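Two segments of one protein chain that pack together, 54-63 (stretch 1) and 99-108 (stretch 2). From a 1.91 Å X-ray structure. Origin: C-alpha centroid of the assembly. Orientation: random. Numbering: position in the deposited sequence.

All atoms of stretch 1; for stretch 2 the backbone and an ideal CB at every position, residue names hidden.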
# COMPACT_ATOMS: atom_id res chain seq x y z
N ASN A 54 5.14 26.86 -3.77
CA ASN A 54 6.57 26.84 -3.97
C ASN A 54 7.17 25.58 -3.30
O ASN A 54 6.63 25.06 -2.33
CB ASN A 54 7.18 28.13 -3.41
CG ASN A 54 6.75 29.35 -4.21
OD1 ASN A 54 6.48 29.24 -5.41
ND2 ASN A 54 6.65 30.49 -3.57
N PHE A 55 8.26 25.08 -3.85
CA PHE A 55 8.80 23.78 -3.45
C PHE A 55 10.24 24.04 -3.02
O PHE A 55 10.98 24.75 -3.72
CB PHE A 55 8.78 22.88 -4.69
CG PHE A 55 9.49 21.58 -4.51
CD1 PHE A 55 8.90 20.59 -3.78
CD2 PHE A 55 10.71 21.34 -5.16
CE1 PHE A 55 9.52 19.35 -3.61
CE2 PHE A 55 11.34 20.10 -5.04
CZ PHE A 55 10.72 19.09 -4.26
N ALA A 56 10.64 23.54 -1.86
CA ALA A 56 12.02 23.79 -1.38
C ALA A 56 12.58 22.44 -0.94
O ALA A 56 11.85 21.67 -0.36
CB ALA A 56 12.03 24.76 -0.24
N VAL A 57 13.84 22.15 -1.30
CA VAL A 57 14.50 20.91 -0.90
C VAL A 57 15.56 21.30 0.12
O VAL A 57 16.44 22.14 -0.16
CB VAL A 57 15.16 20.20 -2.12
CG1 VAL A 57 15.87 18.93 -1.65
CG2 VAL A 57 14.07 19.85 -3.16
N TYR A 58 15.46 20.75 1.33
CA TYR A 58 16.43 21.12 2.36
C TYR A 58 17.61 20.12 2.47
O TYR A 58 18.64 20.46 3.02
CB TYR A 58 15.74 21.18 3.74
CG TYR A 58 14.65 22.21 3.81
CD1 TYR A 58 14.80 23.43 3.14
CD2 TYR A 58 13.50 21.99 4.60
CE1 TYR A 58 13.80 24.42 3.23
CE2 TYR A 58 12.52 22.96 4.73
CZ TYR A 58 12.65 24.15 4.03
OH TYR A 58 11.66 25.10 4.10
N PHE A 59 17.39 18.88 2.07
CA PHE A 59 18.43 17.86 2.26
C PHE A 59 18.16 16.76 1.27
O PHE A 59 17.01 16.29 1.15
CB PHE A 59 18.41 17.30 3.71
CG PHE A 59 19.55 16.37 3.98
CD1 PHE A 59 20.84 16.86 4.16
CD2 PHE A 59 19.35 15.00 4.04
CE1 PHE A 59 21.92 16.01 4.38
CE2 PHE A 59 20.44 14.13 4.26
CZ PHE A 59 21.72 14.63 4.43
N TYR A 60 19.20 16.32 0.56
CA TYR A 60 19.08 15.16 -0.34
C TYR A 60 20.38 14.35 -0.14
O TYR A 60 21.45 14.81 -0.50
CB TYR A 60 18.95 15.62 -1.81
CG TYR A 60 18.91 14.50 -2.85
CD1 TYR A 60 18.33 13.26 -2.53
CD2 TYR A 60 19.49 14.67 -4.12
CE1 TYR A 60 18.24 12.23 -3.45
CE2 TYR A 60 19.43 13.64 -5.06
CZ TYR A 60 18.81 12.41 -4.72
OH TYR A 60 18.75 11.39 -5.63
N SER A 61 20.30 13.17 0.45
CA SER A 61 21.53 12.48 0.80
C SER A 61 22.32 11.95 -0.42
O SER A 61 23.45 11.55 -0.27
CB SER A 61 21.24 11.34 1.78
OG SER A 61 20.37 10.38 1.17
N LEU A 62 21.73 11.97 -1.62
CA LEU A 62 22.40 11.37 -2.77
C LEU A 62 22.75 12.36 -3.87
O LEU A 62 23.15 11.98 -4.96
CB LEU A 62 21.51 10.26 -3.34
CG LEU A 62 21.22 9.14 -2.33
CD1 LEU A 62 20.20 8.24 -2.98
CD2 LEU A 62 22.46 8.36 -1.96
N GLY A 63 22.57 13.64 -3.63
CA GLY A 63 22.99 14.55 -4.67
C GLY A 63 22.71 15.97 -4.26
O GLY A 63 22.68 16.30 -3.07
N UNK A 99 20.81 0.48 1.58
CA UNK A 99 20.92 1.88 1.99
C UNK A 99 19.59 2.59 1.78
O UNK A 99 18.57 1.96 1.46
CB UNK A 99 22.03 2.59 1.21
N UNK A 100 19.58 3.90 1.98
CA UNK A 100 18.33 4.67 1.90
C UNK A 100 18.62 6.04 1.29
O UNK A 100 19.75 6.51 1.40
CB UNK A 100 17.69 4.82 3.28
N UNK A 101 17.63 6.65 0.63
CA UNK A 101 17.77 8.03 0.15
C UNK A 101 17.00 8.88 1.16
O UNK A 101 15.80 8.61 1.41
CB UNK A 101 17.25 8.21 -1.28
N UNK A 102 17.64 9.91 1.72
CA UNK A 102 16.92 10.83 2.62
C UNK A 102 16.60 12.07 1.83
O UNK A 102 17.50 12.66 1.23
CB UNK A 102 17.73 11.17 3.87
N UNK A 103 15.33 12.50 1.83
CA UNK A 103 14.95 13.65 1.06
C UNK A 103 14.03 14.55 1.88
O UNK A 103 12.89 14.15 2.17
CB UNK A 103 14.28 13.22 -0.24
N UNK A 104 14.53 15.72 2.33
CA UNK A 104 13.72 16.59 3.21
C UNK A 104 13.38 17.88 2.48
O UNK A 104 14.19 18.41 1.73
CB UNK A 104 14.46 16.90 4.51
N UNK A 105 12.19 18.41 2.71
CA UNK A 105 11.88 19.72 2.15
C UNK A 105 10.47 20.10 2.49
O UNK A 105 9.80 19.43 3.27
CB UNK A 105 12.08 19.74 0.63
N UNK A 106 10.02 21.20 1.87
CA UNK A 106 8.75 21.78 2.21
C UNK A 106 8.01 22.22 0.95
O UNK A 106 8.63 22.43 -0.13
CB UNK A 106 8.94 22.96 3.17
N UNK A 107 6.70 22.41 1.07
CA UNK A 107 6.00 23.31 0.15
C UNK A 107 5.32 24.45 0.95
O UNK A 107 4.94 24.25 2.11
CB UNK A 107 4.97 22.54 -0.67
N UNK A 108 5.18 25.61 0.33
CA UNK A 108 4.61 26.79 0.99
C UNK A 108 3.74 27.44 -0.07
O UNK A 108 3.95 27.23 -1.27
CB UNK A 108 5.68 27.74 1.53

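Stretch 2 runs antiparallel to stretch 1 (156° between strand directions), so positions 103 to 108 can be read against their bridge partners in stretch 1.

Position 99 precedes the strand, and its ideal CB has nothing of stretch 1 within 5.5 Å. Almost any side chain would suit it; the residue is Asp99, whose OD1 accepts a weak hydrogen bond from the backbone N of 100 (2.7 Å, 148°). At 100, CA-to-CB points away from stretch 1, which sets no limit on size. The deposited residue is Ala100; its carbonyl matters more, since a water lies 2.7 Å from Ala100 O and 2.6 Å from Ser61 OG.

At 101, the ideal CB is 3.4 Å from Leu62 CD1, already tight, which favours something small and apolar. Ala101 fits, with its CB 3.6 Å from Leu62 CD1.

Position 102 has its CB directed sideways, 3.9 Å from Ser61 OG and 4.0 Å from Phe59 CE2, with room beyond, so a long or aromatic residue could rest there. It is Trp102, whose CB lies 4.0 Å from Phe59 CE2 while the end of the indole leads away (chi1 m). The backbone is tied to stretch 1 through Trp102 N to Ser61 OG (2.8 Å, 178°) and Ser61 N to Trp102 O (3.0 Å).

At 103, a non-hydrogen-bonded pair with Tyr60, the CB is 4.7 Å from Tyr60 CD1, and beta-branched or other medium apolar side chains would suit. Val103 places CG2 4.0 Å from Tyr60 CD1.

Position 104 lies at the beta bulge: its carbonyl accepts from both Tyr58 N (2.7 Å) and Phe59 N (3.3 Å), and its own N donates to Phe59 O (2.8 Å). The ideal CB is 4.1 Å from Phe59 CB and 4.5 Å from Tyr58 CB, a setting for a large apolar or aromatic residue. Phe104 has Phe59 CD2 over one face of its ring; the two ring planes meet obliquely at 44°, centroids 5.5 Å apart.

At 105, phi/psi of 178/-171 is an extended conformation most accessible to glycine, and an ideal CB would lie 2.2 Å from Ala56 O, a clash. Glycine is the clear expectation, and Gly105 is found, its CA 4.2 Å from Val57 CA and 3.7 Å from Tyr58 CD2.

At 106, the CB would sit 3.6 Å from Tyr58 OH, so a small residue such as alanine or serine is suggested. Ala106 brings its CB 3.9 Å from Tyr58 CE2, while Ala56 N donates to Ala106 O and Ala106 N to Ala56 O, each at 2.9 Å, holding the register.

Position 107 faces the same side as Phe55, with its CB 3.4 Å from Asn54 O; an apolar, possibly branched residue would suit. Ile107 sets CG2 4.1 Å from Phe55 CD1, at the ring edge, while CG1 and CD1 extend away from stretch 1.

At 108, on the side of Asn54, a polar residue could engage the amide. Thr108 does so through water: OG1 is 2.8 Å from a water that accepts from Asn54 ND2 at 3.0 Å.

Stretch 2, residues 99-108: DAAWVFGAIT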
# COMPACT_ATOMS: atom_id res chain seq x y z
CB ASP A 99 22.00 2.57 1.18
CG ASP A 99 22.70 3.69 1.97
OD1 ASP A 99 22.11 4.32 2.94
OD2 ASP A 99 23.89 3.92 1.61
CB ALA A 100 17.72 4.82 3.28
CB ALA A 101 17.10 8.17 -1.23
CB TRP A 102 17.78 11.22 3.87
CG TRP A 102 18.12 10.01 4.77
CD1 TRP A 102 18.89 8.95 4.43
CD2 TRP A 102 17.67 9.75 6.12
NE1 TRP A 102 18.98 8.07 5.47
CE2 TRP A 102 18.24 8.53 6.52
CE3 TRP A 102 16.85 10.45 7.03
CZ2 TRP A 102 18.00 7.95 7.82
CZ3 TRP A 102 16.62 9.87 8.34
CH2 TRP A 102 17.19 8.64 8.70
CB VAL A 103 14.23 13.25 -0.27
CG1 VAL A 103 14.29 14.44 -1.25
CG2 VAL A 103 14.87 11.99 -0.91
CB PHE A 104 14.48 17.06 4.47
CG PHE A 104 15.01 15.95 5.31
CD1 PHE A 104 14.71 14.63 5.03
CD2 PHE A 104 15.81 16.22 6.39
CE1 PHE A 104 15.22 13.59 5.83
CE2 PHE A 104 16.32 15.18 7.17
CZ PHE A 104 16.04 13.88 6.87
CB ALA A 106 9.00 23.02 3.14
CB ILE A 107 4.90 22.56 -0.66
CG1 ILE A 107 3.94 21.82 0.27
CG2 ILE A 107 5.55 21.66 -1.71
CD1 ILE A 107 2.72 21.18 -0.46
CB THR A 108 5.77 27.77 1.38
OG1 THR A 108 6.62 28.01 0.23
CG2 THR A 108 6.64 27.15 2.50
O HOH W 1 6.74 30.66 -0.55
O HOH W 2 21.80 8.20 1.47
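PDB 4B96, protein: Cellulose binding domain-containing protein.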